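PDB 2QH5: mannose-6-phosphate isomerase from Helicobacter pylori, which probably makes GDP-mannose and diphosphate from mannose 1-phosphate and GTP, the chain being the N-terminal nucleotidyltransferase domain of a longer protein. Local coordinates for residues E123-K128 with V260-K265; L138-V143 with Y185-M190; D105-T110 with F191-G196. All blocks are in the same frame, centred on the assembly; numbering follows the deposited sequence.

Overall arrangement
All three contacts belong to one nucleotidyltransferase domain and reach its mixed central sheet. Strand 184-194 lies between strands 138-144 and 106-111; contact 2 takes its first part, contact 3 its second, their centres about 14 Å apart. Contact 1, about 10 Å from contact 2 and 15 Å from contact 3, sets helix 119-134 against the end of strand 257-261, the other neighbour of strand 138-144. In sequence, 105-110, 123-128 and 138-143 come first, then 185-190, 191-196 and 260-265. Contact 2 is nested inside the loops closed by contacts 1 and 3, which cross each other, so distant parts of the chain are woven into one core.

Contact 1 of 3, residues E123-K128 with V260-K265; sequences ENAIKK and VELNAK
No aromatic ring belongs to either segment, and the flat groups at the contact are the Glu-261 carbonyl and the ring of Phe-141 from strand 138-144. The carbonyl of Glu-261 turns its oxygen toward Ala-125, O to CB 4.1 Å. The Phe-141 ring borders the contact from the sheet, touched by Ala-125 from the helix and by Leu-262 from the end of the strand.

The meeting itself is small and apolar. Ala-125 points its methyl at strand 257-261, and CB lies 3.9 Å from CG1 of Val-260. That same CG1 reaches the helix backbone, 3.8 Å from Ala-125 O. Val-260 holds CG1 anti to its backbone N (chi1 -177°), which turns this methyl to the helix. Alanine suits the place because its single methyl lets helix and strand come close, the CA atoms of Ala-125 and Val-260 only 6.3 Å apart, while the branched valine fits both a strand and a buried surface.

One turn on, Lys-128 crosses Val-260 obliquely with its methylene chain, CD to CG1 4.0 Å. The chain bends at chi4 and its end leads away, so the lysine offers hydrocarbon to the core and keeps its charge at the exposed surface. At the other side of Ala-125, Leu-262 brings CD2 to 4.3 Å from CB, a looser touch.

A helix lying on the side of a sheet through small and branched residues is the layering of alpha/beta folds. Here helix 119-134 is the connection of a beta-alpha-beta crossover between parallel strands 106-111 and 138-144, in the nucleotidyltransferase domain of the GT-A clan.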
loop_
_atom_site.group_PDB
_atom_site.type_symbol
_atom_site.label_atom_id
_atom_site.label_comp_id
_atom_site.label_asym_id
_atom_site.label_seq_id
_atom_site.Cartn_x
_atom_site.Cartn_y
_atom_site.Cartn_z
ATOM N N GLU A 123 11.819 9.009 -5.921
ATOM C CA GLU A 123 12.496 9.269 -4.656
ATOM C C GLU A 123 12.129 10.635 -4.078
ATOM O O GLU A 123 12.056 10.798 -2.855
ATOM C CB GLU A 123 14.001 9.183 -4.884
ATOM C CG GLU A 123 14.827 8.853 -3.666
ATOM C CD GLU A 123 16.092 8.084 -4.029
ATOM O OE1 GLU A 123 16.136 7.501 -5.138
ATOM O OE2 GLU A 123 17.034 8.054 -3.206
ATOM N N ASN A 124 11.908 11.602 -4.974
ATOM C CA ASN A 124 11.504 12.969 -4.616
ATOM C C ASN A 124 10.103 13.004 -4.014
ATOM O O ASN A 124 9.895 13.582 -2.938
ATOM C CB ASN A 124 11.550 13.895 -5.844
ATOM C CG ASN A 124 12.966 14.141 -6.359
ATOM O OD1 ASN A 124 13.928 14.204 -5.589
ATOM N ND2 ASN A 124 13.093 14.292 -7.674
ATOM N N ALA A 125 9.158 12.382 -4.726
ATOM C CA ALA A 125 7.770 12.224 -4.279
ATOM C C ALA A 125 7.662 11.524 -2.922
ATOM O O ALA A 125 6.816 11.886 -2.098
ATOM C CB ALA A 125 6.953 11.483 -5.328
ATOM N N ILE A 126 8.528 10.539 -2.692
ATOM C CA ILE A 126 8.570 9.821 -1.416
ATOM C C ILE A 126 8.991 10.745 -0.276
ATOM O O ILE A 126 8.305 10.804 0.745
ATOM C CB ILE A 126 9.468 8.534 -1.469
ATOM C CG1 ILE A 126 8.825 7.442 -2.343
ATOM C CG2 ILE A 126 9.768 7.999 -0.061
ATOM C CD1 ILE A 126 7.503 6.865 -1.824
ATOM N N LYS A 127 10.089 11.479 -0.455
ATOM C CA LYS A 127 10.574 12.397 0.590
ATOM C C LYS A 127 9.591 13.526 0.903
ATOM O O LYS A 127 9.511 13.983 2.049
ATOM C CB LYS A 127 11.974 12.939 0.276
ATOM C CG LYS A 127 13.089 11.982 0.728
ATOM C CD LYS A 127 14.282 12.699 1.377
ATOM C CE LYS A 127 15.479 12.813 0.430
ATOM N NZ LYS A 127 15.296 13.822 -0.661
ATOM N N LYS A 128 8.841 13.946 -0.118
ATOM C CA LYS A 128 7.725 14.878 0.046
ATOM C C LYS A 128 6.624 14.247 0.898
ATOM O O LYS A 128 6.237 14.800 1.933
ATOM C CB LYS A 128 7.148 15.294 -1.315
ATOM C CG LYS A 128 7.960 16.326 -2.091
ATOM C CD LYS A 128 7.226 16.711 -3.376
ATOM C CE LYS A 128 7.884 17.880 -4.098
ATOM N NZ LYS A 128 9.014 17.447 -4.970
ATOM N N VAL A 260 0.484 13.876 -3.628
ATOM C CA VAL A 260 1.775 14.192 -4.247
ATOM C C VAL A 260 1.749 13.605 -5.660
ATOM O O VAL A 260 1.359 12.459 -5.838
ATOM C CB VAL A 260 2.967 13.606 -3.441
ATOM C CG1 VAL A 260 4.298 14.009 -4.061
ATOM C CG2 VAL A 260 2.921 14.060 -1.996
ATOM N N GLU A 261 2.141 14.385 -6.664
ATOM C CA GLU A 261 2.103 13.915 -8.057
ATOM C C GLU A 261 3.197 12.896 -8.369
ATOM O O GLU A 261 4.361 13.089 -8.013
ATOM C CB GLU A 261 2.221 15.088 -9.032
ATOM C CG GLU A 261 1.119 16.126 -8.926
ATOM C CD GLU A 261 1.491 17.432 -9.602
ATOM O OE1 GLU A 261 2.093 17.390 -10.696
ATOM O OE2 GLU A 261 1.182 18.503 -9.036
ATOM N N LEU A 262 2.811 11.810 -9.032
ATOM C CA LEU A 262 3.773 10.824 -9.516
ATOM C C LEU A 262 4.010 10.984 -11.012
ATOM O O LEU A 262 3.197 10.557 -11.840
ATOM C CB LEU A 262 3.330 9.392 -9.192
ATOM C CG LEU A 262 3.937 8.732 -7.949
ATOM C CD1 LEU A 262 3.305 7.374 -7.703
ATOM C CD2 LEU A 262 5.448 8.592 -8.077
ATOM N N ASN A 263 5.129 11.620 -11.346
ATOM C CA ASN A 263 5.548 11.786 -12.729
ATOM C C ASN A 263 6.811 10.965 -12.938
ATOM O O ASN A 263 7.916 11.511 -13.005
ATOM C CB ASN A 263 5.806 13.265 -13.036
ATOM C CG ASN A 263 4.880 14.194 -12.264
ATOM O OD1 ASN A 263 3.669 13.979 -12.207
ATOM N ND2 ASN A 263 5.452 15.234 -11.664
ATOM N N ALA A 264 6.642 9.648 -13.022
ATOM C CA ALA A 264 7.782 8.735 -13.037
ATOM C C ALA A 264 7.616 7.552 -13.998
ATOM O O ALA A 264 8.321 6.548 -13.872
ATOM C CB ALA A 264 8.072 8.243 -11.619
ATOM N N LYS A 265 6.704 7.697 -14.962
ATOM C CA LYS A 265 6.304 6.617 -15.884
ATOM C C LYS A 265 5.699 5.422 -15.145
ATOM O O LYS A 265 6.150 4.280 -15.288
ATOM C CB LYS A 265 7.449 6.186 -16.812
ATOM C CG LYS A 265 7.519 6.968 -18.109
ATOM C CD LYS A 265 8.440 6.287 -19.105
ATOM C CE LYS A 265 8.335 6.924 -20.480
ATOM N NZ LYS A 265 9.157 6.189 -21.480
#

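Contact 2 of 3, residues L138-V143 with Y185-M190; sequences LVTFGV and YFNSGM
Two antiparallel strands meet here at a marked splay, their axes 135° apart, so the pairing between these two segments is confined to Phe-141 to Val-143; beyond the corner at Gly-189 it resumes between Val-139 and Val-192. Val-143 and Phe-186 form a hydrogen-bonded pair: Phe-186 N donates to Val-143 O at 2.7 Å, and Val-143 N returns to Phe-186 O at 2.9 Å, both donors in the carbonyl planes. Ser-188 N continues the ladder to Phe-141 O at 3.0 Å, nearly along the C=O axis.

Tight packing flanks these bonds. Tyr-185 lies against the backbone of Gly-142, CB against CA, a closeness that glycine suits. Ser-188 OG, in the crowded position between its own N and carbonyl carbon (chi1 74°), presses to 3.2 Å from Phe-141 CB. The same hydroxyl oxygen accepts Met-190 N at 3.0 Å, an ST turn. Just before it, Asn-187 OD1 takes Gly-189 N at 3.2 Å, an Asx turn in which the donor stands well above the amide carbonyl plane. These two turns bend the chain round Gly-189, whose positive phi of 89° is a glycine conformation. Met-190, bent at chi3, puts its terminal methyl CE over one face of the Phe-141 ring, 4.3 Å above the plane and offset toward the rim, a Met-aromatic contact.

At the Val-143 end the backbones stay tightly bonded, but the side chains meet more loosely, and Val-143 and Tyr-185 are partly exposed. Val-143 and Phe-186 share a face of the sheet, yet their CB atoms stay 4.2 Å apart and the phenyl group leads away.

Phe-141 also rests on Ala-129 of helix 119-134, while Tyr-185 reaches Met-259 and Glu-261. Strand 138-144 thus runs between strands 184-194 and 257-261, with that helix packed on the side of Val-139 and Phe-141.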
loop_
_atom_site.group_PDB
_atom_site.type_symbol
_atom_site.label_atom_id
_atom_site.label_comp_id
_atom_site.label_asym_id
_atom_site.label_seq_id
_atom_site.Cartn_x
_atom_site.Cartn_y
_atom_site.Cartn_z
ATOM N N LEU A 138 -2.618 11.646 5.885
ATOM C CA LEU A 138 -2.643 10.418 5.091
ATOM C C LEU A 138 -2.330 10.790 3.654
ATOM O O LEU A 138 -3.123 11.463 2.992
ATOM C CB LEU A 138 -4.031 9.761 5.124
ATOM C CG LEU A 138 -4.664 9.403 6.469
ATOM C CD1 LEU A 138 -6.005 8.724 6.251
ATOM C CD2 LEU A 138 -3.742 8.515 7.284
ATOM N N VAL A 139 -1.182 10.349 3.166
ATOM C CA VAL A 139 -0.682 10.851 1.906
ATOM C C VAL A 139 -0.952 9.842 0.826
ATOM O O VAL A 139 -0.639 8.661 0.966
ATOM C CB VAL A 139 0.833 11.193 1.969
ATOM C CG1 VAL A 139 1.252 11.966 0.744
ATOM C CG2 VAL A 139 1.152 11.986 3.226
ATOM N N THR A 140 -1.557 10.328 -0.248
ATOM C CA THR A 140 -1.834 9.533 -1.427
ATOM C C THR A 140 -1.033 10.091 -2.616
ATOM O O THR A 140 -0.420 11.150 -2.501
ATOM C CB THR A 140 -3.342 9.510 -1.717
ATOM O OG1 THR A 140 -3.618 8.507 -2.700
ATOM C CG2 THR A 140 -3.832 10.868 -2.207
ATOM N N PHE A 141 -1.016 9.375 -3.739
ATOM C CA PHE A 141 -0.209 9.780 -4.885
ATOM C C PHE A 141 -1.034 9.869 -6.167
ATOM O O PHE A 141 -1.743 8.927 -6.525
ATOM C CB PHE A 141 0.965 8.820 -5.106
ATOM C CG PHE A 141 2.035 8.884 -4.045
ATOM C CD1 PHE A 141 1.866 8.253 -2.810
ATOM C CD2 PHE A 141 3.237 9.532 -4.297
ATOM C CE1 PHE A 141 2.863 8.298 -1.836
ATOM C CE2 PHE A 141 4.243 9.580 -3.325
ATOM C CZ PHE A 141 4.056 8.960 -2.096
ATOM N N GLY A 142 -0.921 10.998 -6.864
ATOM C CA GLY A 142 -1.687 11.225 -8.080
ATOM C C GLY A 142 -0.934 10.904 -9.358
ATOM O O GLY A 142 0.265 11.164 -9.467
ATOM N N VAL A 143 -1.645 10.329 -10.321
ATOM C CA VAL A 143 -1.097 10.064 -11.647
ATOM C C VAL A 143 -2.034 10.684 -12.676
ATOM O O VAL A 143 -3.246 10.451 -12.645
ATOM C CB VAL A 143 -0.901 8.545 -11.905
ATOM C CG1 VAL A 143 -0.672 8.257 -13.386
ATOM C CG2 VAL A 143 0.264 8.012 -11.083
ATOM N N TYR A 185 -6.810 13.152 -10.935
ATOM C CA TYR A 185 -5.686 12.224 -11.017
ATOM C C TYR A 185 -6.136 10.791 -10.714
ATOM O O TYR A 185 -7.092 10.569 -9.962
ATOM C CB TYR A 185 -4.588 12.619 -10.024
ATOM C CG TYR A 185 -3.964 13.991 -10.208
ATOM C CD1 TYR A 185 -2.675 14.127 -10.722
ATOM C CD2 TYR A 185 -4.640 15.147 -9.827
ATOM C CE1 TYR A 185 -2.088 15.380 -10.873
ATOM C CE2 TYR A 185 -4.066 16.403 -9.982
ATOM C CZ TYR A 185 -2.792 16.512 -10.501
ATOM O OH TYR A 185 -2.230 17.760 -10.646
ATOM N N PHE A 186 -5.447 9.819 -11.308
ATOM C CA PHE A 186 -5.606 8.420 -10.921
ATOM C C PHE A 186 -4.924 8.214 -9.583
ATOM O O PHE A 186 -3.793 8.657 -9.377
ATOM C CB PHE A 186 -4.950 7.477 -11.936
ATOM C CG PHE A 186 -5.759 7.244 -13.185
ATOM C CD1 PHE A 186 -7.130 7.005 -13.115
ATOM C CD2 PHE A 186 -5.136 7.225 -14.432
ATOM C CE1 PHE A 186 -7.873 6.774 -14.269
ATOM C CE2 PHE A 186 -5.869 6.998 -15.589
ATOM C CZ PHE A 186 -7.242 6.768 -15.507
ATOM N N ASN A 187 -5.612 7.544 -8.669
ATOM C CA ASN A 187 -4.967 7.100 -7.446
ATOM C C ASN A 187 -3.967 5.984 -7.748
ATOM O O ASN A 187 -4.310 4.980 -8.377
ATOM C CB ASN A 187 -5.998 6.640 -6.418
ATOM C CG ASN A 187 -5.356 6.089 -5.167
ATOM O OD1 ASN A 187 -4.262 6.513 -4.774
ATOM N ND2 ASN A 187 -6.019 5.126 -4.541
ATOM N N SER A 188 -2.731 6.167 -7.299
ATOM C CA SER A 188 -1.667 5.218 -7.587
ATOM C C SER A 188 -1.853 3.931 -6.803
ATOM O O SER A 188 -1.368 2.877 -7.205
ATOM C CB SER A 188 -0.307 5.819 -7.254
ATOM O OG SER A 188 -0.116 5.872 -5.854
ATOM N N GLY A 189 -2.559 4.018 -5.682
ATOM C CA GLY A 189 -2.713 2.879 -4.790
ATOM C C GLY A 189 -1.605 2.822 -3.758
ATOM O O GLY A 189 -1.686 2.036 -2.825
ATOM N N MET A 190 -0.570 3.647 -3.934
ATOM C CA MET A 190 0.493 3.830 -2.931
ATOM C C MET A 190 0.032 4.794 -1.841
ATOM O O MET A 190 -0.863 5.603 -2.081
ATOM C CB MET A 190 1.752 4.408 -3.568
ATOM C CG MET A 190 2.269 3.682 -4.792
ATOM S SD MET A 190 3.796 4.442 -5.366
ATOM C CE MET A 190 4.577 4.860 -3.799
#

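Contact 3 of 3, residues D105-T110 with F191-G196; sequences DLLIVT and FVFQAG
Four backbone hydrogen bonds join strand 106-110 to strand 191-194, which run antiparallel at 166°. Val-109 and Phe-191 exchange two, the shorter from Val-109 N to Phe-191 O at 2.7 Å. Leu-107 and Phe-193 exchange two more, with Leu-107 N to Phe-193 O at 2.9 Å. A fifth, Ala-195 N to Asp-105 O at 3.1 Å, is nearly straight and continues the ladder beyond the strands into helix 195-205. Between these rungs Val-192 CA approaches Leu-107 O at 3.2 Å, a CA-H...O contact.

Apolar contacts differ on the two faces. On one, Val-109 sets CG2 3.8 Å from Phe-193 CE1, and its CG1 meets the edge of the Phe-191 ring; Leu-107 lies obliquely beside Phe-193 and reaches the Ala-195 methyl. On the other, Ile-108 CG2 meets Val-192 CG2 at 4.2 Å, and Leu-106 CD2 lies 3.9 Å from Gln-194 CB. Beta-branched, leucine and aromatic side chains suit these buried strands, and both faces are covered: Val-192 by Ala-129 of helix 119-134, Phe-191 and Phe-193 by Met-251.

Among the side chains, Gln-194 takes the N-cap position of helix 195-205, its OE1 weakly bonded to Val-197 N.

Strand 184-194 runs antiparallel to 106-111, whose other neighbour, 5-10, is parallel to it; such a reversed strand within a largely parallel sheet is consistent with the GT-A fold.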
loop_
_atom_site.group_PDB
_atom_site.type_symbol
_atom_site.label_atom_id
_atom_site.label_comp_id
_atom_site.label_asym_id
_atom_site.label_seq_id
_atom_site.Cartn_x
_atom_site.Cartn_y
_atom_site.Cartn_z
ATOM N N ASP A 105 6.083 5.125 14.121
ATOM C CA ASP A 105 6.888 4.960 12.915
ATOM C C ASP A 105 6.078 5.147 11.633
ATOM O O ASP A 105 4.854 5.075 11.652
ATOM C CB ASP A 105 7.786 3.698 12.957
ATOM C CG ASP A 105 7.036 2.397 12.747
ATOM O OD1 ASP A 105 7.140 1.511 13.625
ATOM O OD2 ASP A 105 6.394 2.228 11.693
ATOM N N LEU A 106 6.771 5.437 10.540
ATOM C CA LEU A 106 6.124 5.864 9.304
ATOM C C LEU A 106 6.062 4.726 8.317
ATOM O O LEU A 106 7.018 3.969 8.163
ATOM C CB LEU A 106 6.865 7.052 8.671
ATOM C CG LEU A 106 6.963 8.355 9.478
ATOM C CD1 LEU A 106 8.109 9.220 8.969
ATOM C CD2 LEU A 106 5.646 9.136 9.488
ATOM N N LEU A 107 4.928 4.633 7.637
ATOM C CA LEU A 107 4.627 3.519 6.772
ATOM C C LEU A 107 4.575 3.990 5.342
ATOM O O LEU A 107 3.837 4.913 5.018
ATOM C CB LEU A 107 3.270 2.924 7.151
ATOM C CG LEU A 107 3.122 1.698 8.051
ATOM C CD1 LEU A 107 4.059 1.696 9.223
ATOM C CD2 LEU A 107 1.671 1.629 8.523
ATOM N N ILE A 108 5.367 3.354 4.491
ATOM C CA ILE A 108 5.316 3.584 3.062
ATOM C C ILE A 108 4.683 2.337 2.454
ATOM O O ILE A 108 5.324 1.289 2.394
ATOM C CB ILE A 108 6.729 3.820 2.481
ATOM C CG1 ILE A 108 7.403 5.009 3.165
ATOM C CG2 ILE A 108 6.677 4.053 0.967
ATOM C CD1 ILE A 108 8.870 5.156 2.814
ATOM N N VAL A 109 3.428 2.465 2.020
ATOM C CA VAL A 109 2.609 1.345 1.542
ATOM C C VAL A 109 2.628 1.284 0.018
ATOM O O VAL A 109 2.143 2.189 -0.649
ATOM C CB VAL A 109 1.148 1.469 2.049
ATOM C CG1 VAL A 109 0.268 0.391 1.452
ATOM C CG2 VAL A 109 1.101 1.406 3.569
ATOM N N THR A 110 3.191 0.206 -0.525
ATOM C CA THR A 110 3.517 0.122 -1.952
ATOM C C THR A 110 3.079 -1.201 -2.559
ATOM O O THR A 110 3.632 -2.238 -2.214
ATOM C CB THR A 110 5.057 0.268 -2.182
ATOM O OG1 THR A 110 5.779 -0.673 -1.364
ATOM C CG2 THR A 110 5.519 1.665 -1.823
ATOM N N PHE A 191 0.655 4.728 -0.660
ATOM C CA PHE A 191 0.235 5.530 0.492
ATOM C C PHE A 191 1.373 5.728 1.462
ATOM O O PHE A 191 2.193 4.839 1.628
ATOM C CB PHE A 191 -0.903 4.857 1.269
ATOM C CG PHE A 191 -2.173 4.721 0.499
ATOM C CD1 PHE A 191 -2.589 3.475 0.052
ATOM C CD2 PHE A 191 -2.952 5.834 0.208
ATOM C CE1 PHE A 191 -3.753 3.341 -0.680
ATOM C CE2 PHE A 191 -4.121 5.709 -0.525
ATOM C CZ PHE A 191 -4.524 4.461 -0.967
ATOM N N VAL A 192 1.412 6.893 2.111
ATOM C CA VAL A 192 2.322 7.139 3.232
ATOM C C VAL A 192 1.528 7.765 4.369
ATOM O O VAL A 192 0.649 8.590 4.133
ATOM C CB VAL A 192 3.531 8.052 2.858
ATOM C CG1 VAL A 192 4.487 8.195 4.041
ATOM C CG2 VAL A 192 4.291 7.502 1.648
ATOM N N PHE A 193 1.814 7.333 5.592
ATOM C CA PHE A 193 1.186 7.842 6.811
ATOM C C PHE A 193 1.901 7.250 8.008
ATOM O O PHE A 193 2.558 6.215 7.890
ATOM C CB PHE A 193 -0.322 7.512 6.910
ATOM C CG PHE A 193 -0.750 6.249 6.180
ATOM C CD1 PHE A 193 -0.275 4.992 6.559
ATOM C CD2 PHE A 193 -1.658 6.328 5.125
ATOM C CE1 PHE A 193 -0.678 3.850 5.884
ATOM C CE2 PHE A 193 -2.079 5.186 4.446
ATOM C CZ PHE A 193 -1.583 3.948 4.813
ATOM N N GLN A 194 1.785 7.902 9.158
ATOM C CA GLN A 194 2.255 7.309 10.394
ATOM C C GLN A 194 1.258 6.220 10.810
ATOM O O GLN A 194 0.063 6.332 10.527
ATOM C CB GLN A 194 2.373 8.382 11.469
ATOM C CG GLN A 194 3.047 7.929 12.735
ATOM C CD GLN A 194 2.578 8.701 13.939
ATOM O OE1 GLN A 194 1.448 8.526 14.415
ATOM N NE2 GLN A 194 3.443 9.567 14.447
ATOM N N ALA A 195 1.756 5.165 11.458
ATOM C CA ALA A 195 0.931 4.026 11.860
ATOM C C ALA A 195 -0.201 4.448 12.798
ATOM O O ALA A 195 -1.361 4.084 12.588
ATOM C CB ALA A 195 1.789 2.955 12.504
ATOM N N GLY A 196 0.151 5.236 13.809
ATOM C CA GLY A 196 -0.797 5.749 14.797
ATOM C C GLY A 196 -1.935 6.585 14.250
ATOM O O GLY A 196 -3.091 6.348 14.601
#